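Local coordinates for alanine racemase, biosynthetic (Pseudomonas aeruginosa PAO1, PDB 6A2F), which belongs to the alanine racemase family of pyridoxal-phosphate enzymes, joining an alpha/beta-barrel domain to a strand-rich C-terminal domain in a two-chain assembly, at residues A[279-282]-A[283-287]; A[347-350]-A[351-354]; A[176-179]-A[180-184]. All coordinates share one frame; numbering follows the deposited sequence.

Interaction 1: residues A[279-282]-A[283-287]. With ACT (acetate ion), chain E.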
ATOM      1  N   ARG A 279       6.502   5.915   1.505  1.00 12.40           N
ATOM      2  CA  ARG A 279       6.950   7.110   0.787  1.00 12.44           C
ATOM      3  C   ARG A 279       7.835   8.016   1.640  1.00 12.62           C
ATOM      4  O   ARG A 279       8.777   8.628   1.127  1.00 12.64           O
ATOM      5  CB  ARG A 279       5.772   7.918   0.240  1.00 12.32           C
ATOM      6  CG  ARG A 279       6.210   9.231  -0.381  1.00 12.35           C
ATOM      7  CD  ARG A 279       5.073  10.084  -0.911  1.00 12.28           C
ATOM      8  NE  ARG A 279       5.596  11.399  -1.267  1.00 12.24           N
ATOM      9  CZ  ARG A 279       5.675  12.429  -0.431  1.00 12.28           C
ATOM     10  NH1 ARG A 279       5.241  12.325   0.820  1.00 12.31           N
ATOM     11  NH2 ARG A 279       6.188  13.576  -0.849  1.00 12.29           N
ATOM     12  N   THR A 280       7.524   8.095   2.933  1.00 12.80           N
ATOM     13  CA  THR A 280       8.173   9.049   3.838  1.00 13.16           C
ATOM     14  C   THR A 280       9.437   8.497   4.517  1.00 13.39           C
ATOM     15  O   THR A 280      10.002   9.144   5.401  1.00 13.26           O
ATOM     16  CB  THR A 280       7.187   9.580   4.906  1.00 13.12           C
ATOM     17  OG1 THR A 280       6.581   8.481   5.597  1.00 12.97           O
ATOM     18  CG2 THR A 280       6.095  10.423   4.256  1.00 13.22           C
ATOM     19  N   ALA A 281       9.873   7.309   4.098  1.00 13.75           N
ATOM     20  CA  ALA A 281      11.113   6.713   4.594  1.00 14.13           C
ATOM     21  C   ALA A 281      12.208   7.772   4.645  1.00 14.43           C
ATOM     22  O   ALA A 281      12.605   8.301   3.605  1.00 14.26           O
ATOM     23  CB  ALA A 281      11.539   5.547   3.715  1.00 13.99           C
ATOM     24  N   PRO A 282      12.677   8.105   5.862  1.00 14.84           N
ATOM     25  CA  PRO A 282      13.655   9.179   6.027  1.00 15.25           C
ATOM     26  C   PRO A 282      15.080   8.758   5.668  1.00 15.71           C
ATOM     27  O   PRO A 282      15.352   7.569   5.464  1.00 15.75           O
ATOM     28  CB  PRO A 282      13.564   9.510   7.520  1.00 15.16           C
ATOM     29  CG  PRO A 282      13.126   8.237   8.160  1.00 15.08           C
ATOM     30  CD  PRO A 282      12.286   7.502   7.152  1.00 14.91           C
ATOM     31  N   ALA A 283      15.969   9.747   5.585  1.00 15.98           N
ATOM     32  CA  ALA A 283      17.392   9.511   5.418  1.00 16.03           C
ATOM     33  C   ALA A 283      17.886   8.627   6.565  1.00 16.14           C
ATOM     34  O   ALA A 283      17.559   8.870   7.730  1.00 15.95           O
ATOM     35  CB  ALA A 283      18.142  10.834   5.395  1.00 15.98           C
ATOM     36  N   GLY A 284      18.650   7.592   6.226  1.00 16.10           N
ATOM     37  CA  GLY A 284      19.173   6.667   7.232  1.00 16.19           C
ATOM     38  C   GLY A 284      18.402   5.362   7.364  1.00 16.11           C
ATOM     39  O   GLY A 284      18.791   4.486   8.144  1.00 16.08           O
ATOM     40  N   THR A 285      17.301   5.240   6.622  1.00 15.91           N
ATOM     41  CA  THR A 285      16.563   3.982   6.527  1.00 15.78           C
ATOM     42  C   THR A 285      17.491   2.946   5.886  1.00 15.95           C
ATOM     43  O   THR A 285      18.066   3.199   4.826  1.00 15.86           O
ATOM     44  CB  THR A 285      15.269   4.143   5.704  1.00 15.42           C
ATOM     45  OG1 THR A 285      14.416   5.096   6.342  1.00 15.16           O
ATOM     46  CG2 THR A 285      14.530   2.825   5.582  1.00 15.43           C
ATOM     47  N   PRO A 286      17.662   1.787   6.545  1.00 16.17           N
ATOM     48  CA  PRO A 286      18.640   0.801   6.089  1.00 16.46           C
ATOM     49  C   PRO A 286      18.224   0.046   4.827  1.00 16.82           C
ATOM     50  O   PRO A 286      17.024  -0.165   4.575  1.00 16.59           O
ATOM     51  CB  PRO A 286      18.736  -0.165   7.274  1.00 16.38           C
ATOM     52  CG  PRO A 286      17.405  -0.071   7.936  1.00 16.41           C
ATOM     53  CD  PRO A 286      17.002   1.371   7.797  1.00 16.34           C
ATOM     54  N   VAL A 287      19.230  -0.348   4.048  1.00 16.91           N
ATOM     55  CA  VAL A 287      19.046  -1.186   2.870  1.00 17.19           C
ATOM     56  C   VAL A 287      20.293  -2.061   2.671  1.00 17.38           C
ATOM     57  O   VAL A 287      21.368  -1.746   3.194  1.00 17.35           O
ATOM     58  CB  VAL A 287      18.734  -0.327   1.620  1.00 17.21           C
ATOM     59  CG1 VAL A 287      20.002   0.013   0.845  1.00 17.23           C
ATOM     60  CG2 VAL A 287      17.726  -1.029   0.730  1.00 17.19           C
TER
HETATM   61  C   ACT E 403       6.889  13.973  -4.075  1.00 34.30           C
HETATM   62  O   ACT E 403       6.357  12.902  -4.453  1.00 34.35           O
HETATM   63  OXT ACT E 403       7.540  14.038  -3.012  1.00 33.88           O
HETATM   64  CH3 ACT E 403       6.749  15.218  -4.907  1.00 34.07           C

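Interaction 2: residues A[347-350]-A[351-354]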
ATOM      1  N   LYS A 347       1.166  -4.388   2.587  1.00 10.76           N
ATOM      2  CA  LYS A 347       0.939  -3.382   1.545  1.00 10.90           C
ATOM      3  C   LYS A 347       1.796  -3.529   0.286  1.00 10.97           C
ATOM      4  O   LYS A 347       1.764  -2.664  -0.599  1.00 11.00           O
ATOM      5  CB  LYS A 347       1.044  -1.966   2.103  1.00 10.88           C
ATOM      6  CG  LYS A 347      -0.250  -1.496   2.725  1.00 11.08           C
ATOM      7  CD  LYS A 347      -0.407   0.007   2.591  1.00 11.32           C
ATOM      8  CE  LYS A 347      -0.147   0.707   3.908  1.00 11.25           C
ATOM      9  NZ  LYS A 347      -0.753   2.065   3.904  1.00 11.41           N
ATOM     10  N   VAL A 348       2.556  -4.616   0.207  1.00 10.89           N
ATOM     11  CA  VAL A 348       3.248  -4.961  -1.029  1.00 11.05           C
ATOM     12  C   VAL A 348       2.180  -5.192  -2.113  1.00 11.25           C
ATOM     13  O   VAL A 348       1.356  -6.107  -2.011  1.00 11.32           O
ATOM     14  CB  VAL A 348       4.173  -6.184  -0.837  1.00 10.91           C
ATOM     15  CG1 VAL A 348       4.829  -6.575  -2.149  1.00 10.79           C
ATOM     16  CG2 VAL A 348       5.226  -5.890   0.222  1.00 10.70           C
ATOM     17  N   THR A 349       2.190  -4.339  -3.133  1.00 11.54           N
ATOM     18  CA  THR A 349       1.072  -4.245  -4.088  1.00 11.76           C
ATOM     19  C   THR A 349       1.062  -5.342  -5.151  1.00 11.96           C
ATOM     20  O   THR A 349       2.058  -6.039  -5.347  1.00 11.87           O
ATOM     21  CB  THR A 349       1.050  -2.874  -4.793  1.00 11.65           C
ATOM     22  OG1 THR A 349       2.322  -2.640  -5.412  1.00 11.61           O
ATOM     23  CG2 THR A 349       0.748  -1.756  -3.798  1.00 11.53           C
ATOM     24  N   ALA A 350      -0.072  -5.465  -5.841  1.00 12.35           N
ATOM     25  CA  ALA A 350      -0.295  -6.504  -6.852  1.00 12.84           C
ATOM     26  C   ALA A 350       0.779  -6.552  -7.938  1.00 13.22           C
ATOM     27  O   ALA A 350       1.116  -7.632  -8.432  1.00 13.45           O
ATOM     28  CB  ALA A 350      -1.674  -6.356  -7.480  1.00 12.71           C
ATOM     29  N   ARG A 351       1.330  -5.393  -8.290  1.00 13.51           N
ATOM     30  CA  ARG A 351       2.310  -5.322  -9.375  1.00 13.76           C
ATOM     31  C   ARG A 351       3.693  -5.857  -9.008  1.00 14.00           C
ATOM     32  O   ARG A 351       4.546  -6.014  -9.876  1.00 14.09           O
ATOM     33  CB  ARG A 351       2.412  -3.904  -9.921  1.00 13.68           C
ATOM     34  CG  ARG A 351       3.172  -2.936  -9.040  1.00 13.69           C
ATOM     35  CD  ARG A 351       3.432  -1.675  -9.836  1.00 13.70           C
ATOM     36  NE  ARG A 351       4.363  -0.794  -9.155  1.00 13.54           N
ATOM     37  CZ  ARG A 351       4.959   0.242  -9.726  1.00 13.36           C
ATOM     38  NH1 ARG A 351       5.790   0.985  -9.012  1.00 13.39           N
ATOM     39  NH2 ARG A 351       4.730   0.530 -11.003  1.00 13.06           N
ATOM     40  N   VAL A 352       3.916  -6.121  -7.724  1.00 14.35           N
ATOM     41  CA  VAL A 352       5.123  -6.814  -7.288  1.00 14.69           C
ATOM     42  C   VAL A 352       4.860  -8.314  -7.379  1.00 15.17           C
ATOM     43  O   VAL A 352       4.057  -8.847  -6.612  1.00 15.09           O
ATOM     44  CB  VAL A 352       5.515  -6.441  -5.844  1.00 14.48           C
ATOM     45  CG1 VAL A 352       6.797  -7.155  -5.433  1.00 14.22           C
ATOM     46  CG2 VAL A 352       5.659  -4.934  -5.705  1.00 14.24           C
ATOM     47  N   PRO A 353       5.513  -8.998  -8.338  1.00 15.85           N
ATOM     48  CA  PRO A 353       5.287 -10.438  -8.471  1.00 16.25           C
ATOM     49  C   PRO A 353       5.763 -11.206  -7.247  1.00 16.74           C
ATOM     50  O   PRO A 353       6.743 -10.818  -6.610  1.00 16.93           O
ATOM     51  CB  PRO A 353       6.114 -10.825  -9.705  1.00 15.99           C
ATOM     52  CG  PRO A 353       7.072  -9.710  -9.917  1.00 16.07           C
ATOM     53  CD  PRO A 353       6.396  -8.477  -9.397  1.00 16.02           C
ATOM     54  N   ARG A 354       5.054 -12.277  -6.920  1.00 17.45           N
ATOM     55  CA  ARG A 354       5.446 -13.151  -5.832  1.00 18.60           C
ATOM     56  C   ARG A 354       6.079 -14.413  -6.417  1.00 20.07           C
ATOM     57  O   ARG A 354       5.511 -15.025  -7.322  1.00 20.19           O
ATOM     58  CB  ARG A 354       4.230 -13.507  -4.959  1.00 18.19           C
ATOM     59  CG  ARG A 354       3.332 -12.337  -4.546  1.00 17.87           C
ATOM     60  CD  ARG A 354       4.076 -11.317  -3.695  1.00 17.52           C
ATOM     61  NE  ARG A 354       3.215 -10.588  -2.766  1.00 17.15           N
ATOM     62  CZ  ARG A 354       2.639  -9.412  -3.014  1.00 17.13           C
ATOM     63  NH1 ARG A 354       2.809  -8.804  -4.182  1.00 17.10           N
ATOM     64  NH2 ARG A 354       1.888  -8.839  -2.085  1.00 16.79           N
TER
HETATM   65  O   HOH W   1       1.655  -9.940  -7.092  1.00 19.64           O

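Interaction 3: residues A[176-179]-A[180-184]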
ATOM      1  N   GLU A 176      -8.454 -10.003  33.113  1.00 23.93           N
ATOM      2  CA  GLU A 176      -9.413 -10.112  34.212  1.00 23.94           C
ATOM      3  C   GLU A 176     -10.853 -10.015  33.723  1.00 23.50           C
ATOM      4  O   GLU A 176     -11.725 -10.736  34.215  1.00 23.69           O
ATOM      5  CB  GLU A 176      -9.140  -9.054  35.288  1.00 24.51           C
ATOM      6  CG  GLU A 176      -8.041  -9.442  36.269  1.00 25.45           C
ATOM      7  CD  GLU A 176      -7.563  -8.277  37.123  1.00 26.45           C
ATOM      8  OE1 GLU A 176      -8.335  -7.309  37.327  1.00 27.10           O
ATOM      9  OE2 GLU A 176      -6.406  -8.331  37.595  1.00 26.53           O
ATOM     10  N   SER A 177     -11.090  -9.128  32.757  1.00 22.54           N
ATOM     11  CA  SER A 177     -12.397  -8.994  32.119  1.00 22.07           C
ATOM     12  C   SER A 177     -12.816 -10.307  31.450  1.00 21.79           C
ATOM     13  O   SER A 177     -13.931 -10.786  31.657  1.00 21.60           O
ATOM     14  CB  SER A 177     -12.375  -7.858  31.094  1.00 22.06           C
ATOM     15  OG  SER A 177     -13.581  -7.816  30.349  1.00 22.38           O
ATOM     16  N   PHE A 178     -11.904 -10.876  30.662  1.00 21.56           N
ATOM     17  CA  PHE A 178     -12.102 -12.155  29.984  1.00 21.39           C
ATOM     18  C   PHE A 178     -12.402 -13.268  30.988  1.00 21.61           C
ATOM     19  O   PHE A 178     -13.402 -13.973  30.848  1.00 21.82           O
ATOM     20  CB  PHE A 178     -10.861 -12.501  29.142  1.00 21.20           C
ATOM     21  CG  PHE A 178     -11.059 -13.652  28.185  1.00 21.06           C
ATOM     22  CD1 PHE A 178     -10.947 -14.974  28.619  1.00 20.93           C
ATOM     23  CD2 PHE A 178     -11.332 -13.415  26.841  1.00 20.92           C
ATOM     24  CE1 PHE A 178     -11.122 -16.032  27.738  1.00 20.72           C
ATOM     25  CE2 PHE A 178     -11.503 -14.468  25.954  1.00 20.92           C
ATOM     26  CZ  PHE A 178     -11.396 -15.778  26.402  1.00 20.98           C
ATOM     27  N   LEU A 179     -11.543 -13.403  32.001  1.00 21.76           N
ATOM     28  CA  LEU A 179     -11.670 -14.451  33.019  1.00 21.84           C
ATOM     29  C   LEU A 179     -12.959 -14.343  33.836  1.00 22.04           C
ATOM     30  O   LEU A 179     -13.485 -15.354  34.310  1.00 22.11           O
ATOM     31  CB  LEU A 179     -10.459 -14.448  33.958  1.00 21.88           C
ATOM     32  CG  LEU A 179      -9.096 -14.896  33.412  1.00 22.09           C
ATOM     33  CD1 LEU A 179      -7.986 -14.443  34.348  1.00 21.87           C
ATOM     34  CD2 LEU A 179      -9.030 -16.401  33.188  1.00 21.93           C
ATOM     35  N   GLY A 180     -13.463 -13.120  33.992  1.00 21.88           N
ATOM     36  CA  GLY A 180     -14.700 -12.879  34.728  1.00 22.09           C
ATOM     37  C   GLY A 180     -15.949 -13.415  34.044  1.00 22.74           C
ATOM     38  O   GLY A 180     -17.053 -13.297  34.579  1.00 23.25           O
ATOM     39  N   LEU A 181     -15.781 -13.998  32.859  1.00 22.62           N
ATOM     40  CA  LEU A 181     -16.901 -14.581  32.129  1.00 22.86           C
ATOM     41  C   LEU A 181     -16.839 -16.106  32.066  1.00 22.83           C
ATOM     42  O   LEU A 181     -17.755 -16.746  31.548  1.00 22.73           O
ATOM     43  CB  LEU A 181     -16.988 -14.002  30.712  1.00 22.96           C
ATOM     44  CG  LEU A 181     -17.356 -12.527  30.528  1.00 22.85           C
ATOM     45  CD1 LEU A 181     -17.126 -12.130  29.079  1.00 22.77           C
ATOM     46  CD2 LEU A 181     -18.791 -12.240  30.944  1.00 22.48           C
ATOM     47  N   LEU A 182     -15.772 -16.686  32.611  1.00 22.96           N
ATOM     48  CA  LEU A 182     -15.525 -18.120  32.463  1.00 23.08           C
ATOM     49  C   LEU A 182     -16.360 -19.009  33.398  1.00 23.13           C
ATOM     50  O   LEU A 182     -16.165 -20.227  33.459  1.00 23.26           O
ATOM     51  CB  LEU A 182     -14.022 -18.431  32.543  1.00 23.45           C
ATOM     52  CG  LEU A 182     -13.103 -17.766  31.491  1.00 23.40           C
ATOM     53  CD1 LEU A 182     -11.741 -18.450  31.449  1.00 23.13           C
ATOM     54  CD2 LEU A 182     -13.721 -17.743  30.096  1.00 23.20           C
ATOM     55  N   ASP A 183     -17.303 -18.391  34.105  1.00 22.62           N
ATOM     56  CA  ASP A 183     -18.355 -19.124  34.807  1.00 22.22           C
ATOM     57  C   ASP A 183     -19.430 -19.595  33.819  1.00 21.85           C
ATOM     58  O   ASP A 183     -20.181 -20.531  34.110  1.00 21.93           O
ATOM     59  CB  ASP A 183     -18.985 -18.254  35.896  1.00 22.20           C
ATOM     60  CG  ASP A 183     -19.509 -16.936  35.356  1.00 22.61           C
ATOM     61  OD1 ASP A 183     -18.692 -16.026  35.093  1.00 22.92           O
ATOM     62  OD2 ASP A 183     -20.740 -16.805  35.196  1.00 22.61           O
ATOM     63  N   LEU A 184     -19.493 -18.942  32.656  1.00 20.97           N
ATOM     64  CA  LEU A 184     -20.443 -19.286  31.595  1.00 20.21           C
ATOM     65  C   LEU A 184     -19.959 -20.465  30.759  1.00 19.65           C
ATOM     66  O   LEU A 184     -18.756 -20.644  30.559  1.00 19.62           O
ATOM     67  CB  LEU A 184     -20.691 -18.088  30.672  1.00 20.00           C
ATOM     68  CG  LEU A 184     -21.253 -16.786  31.246  1.00 19.89           C
ATOM     69  CD1 LEU A 184     -21.113 -15.669  30.219  1.00 19.73           C
ATOM     70  CD2 LEU A 184     -22.699 -16.948  31.691  1.00 19.41           C
TER

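Interaction 1: residues A[279-282]-A[283-287]
Thr285 turns back on Pro282 and grips one oxygen twice. Its OG1 donates to Pro282 O at 2.8 Å, and its backbone N reaches the same Pro282 O at 3.3 Å with an N-H...O angle of 154°. Both donors can converge because OG1 stands beside the backbone N (chi1 -61°), which sends the methyl CG2 the other way. OG1 also lies against the proline ring, 3.3 Å from Pro282 CD, the two side chains meeting at about a right angle, and Ala281 CB lies 3.9 Å from Thr285 OG1. This is the packed side: Thr285 is buried and also touches Val333 and Ala336 of helix 330-336, while Ala281 rests on Leu296. Pro282 to Thr285 form a type II beta turn, which leads the loop after strand 264-269 into strand 286-289. The Pro282 ring suits its place by presenting CD to the threonine hydroxyl. Gly284 fits the third position, where phi is 100° and any CB would press on the preceding carbonyl oxygen. The outer side is looser: Pro282, Ala283 and Gly284 are exposed, and Ala283 CB points away from 279-282. Away from the turn, the buried Arg279 stretches its extended chain to an acetate ion, probably from the crystallisation liquor, with NH2 2.6 Å from acetate OXT, while Arg279 NH1 bonds Thr339 OG1 of the second subunit.

Interaction 2: residues A[347-350]-A[351-354]
Arg354 folds back over Val348 and Thr349, its chain bent at chi2 (-62°) so that the guanidinium returns to the preceding turn. NH2 donates to Val348 O at 2.8 Å, lying above that carbonyl's plane. NH1 serves two acceptors close to the guanidinium plane: Thr349 O at 3.1 Å from Arg354 NH1, and Val352 O at 2.7 Å from the same NH1. One face of the group is covered by Val348 CG1, 3.6 Å from Arg354 NH1. The branched valine suits this place, since the same CG1 also packs on Val352 CB at 3.8 Å. Thr349 to Val352 make a type I beta turn, closed by Val352 N donating to Thr349 O at 3.0 Å; Val352 N and Arg354 NH1 come to that oxygen from opposite faces of its plane. A water spans Ala350 O and Val352 O. Arg351 behaves differently. With chi1 at 75°, CG lies between the backbone N and carbonyl carbon, alongside Thr349 OG1 (3.7 Å), and the straight chain beyond it leads out to Asp303 and Asp275 of its own chain and to Glu63 of the second subunit, while Thr349 OG1 bonds Ala274 O. The two arginines thus do different work: Arg351 meets carboxylates near the D-lysine pocket to which Asp303 belongs, whereas Arg354 NH1 and NH2 bond backbone carbonyls, Gly39 O included, whose dipoles would be expected to stabilise its charge.

Interaction 3: residues A[176-179]-A[180-184]
Phe178 and Leu182 meet where helix 169-179 runs out in the N-terminal domain, whose family fold is the TIM-type alpha/beta barrel; the chain then passes through two overlapping type I beta turns, Leu179 to Leu182 and Leu181 to Leu184, on its way to strand 189-190. Backbone hydrogen bonds make the transition. Gly180 N gives the last helical bond, to Glu176 O at 3.0 Å, and a weak one at 3.3 Å to Ser177 O. From there the spacing shortens to three residues: Leu181 N donates to Phe178 O at 3.1 Å, and Leu182 N donates to Leu179 O at 3.1 Å with a nearly straight N-H...O angle of 167°. Glycine is well placed at position 180 because a side chain there would sit close to the Glu176 and Ser177 carbonyl oxygens, though its backbone angles are ordinary.

Apolar contacts follow from the turn. Leu182 divides its two methyls between two neighbours: CD2 lies 3.9 Å from Phe178 CE1, and CD1 lies 3.8 Å from Leu179 CD2. The Phe178 ring gets there because CG is anti to the backbone N (chi1 -168°), which turns the ring toward Leu182 CD2, with Leu156 of strand 151-157 and Arg189 also touching it. Leu181, likewise buried, lays its CB 3.6 Å from Phe178 O and packs against Leu156 and Leu138. Large hydrocarbon side chains suit Phe178, Leu181 and Leu182, since all three touch Leu156 and so join the helix end to strand 151-157.

Polar bonds from Arg139 of helix 135-145 complete the site: its NH1 bonds Gly180 O, and its NH2 forms a salt bridge with Asp183 OD2.

Overall arrangement
Interaction 3 comes first along the chain, in the N-terminal barrel domain, followed by interaction 1 and then interaction 2 in the C-terminal domain. The latter two have centres 20 Å apart and nearest atoms about 9 Å apart. They lead into strands 286-289 and 354-356, which belong to the same mixed sheet. Interaction 3 lies on the opposite side of the chain's centre from the other two, its own centre 45 Å from that of interaction 1 and 42 Å from that of interaction 2, and touches no other protein chain. There a pair of turns follows a helix end within the barrel domain, whereas Arg279 and Thr280 of interaction 1 and Lys347 and Arg351 of interaction 2 meet the second subunit.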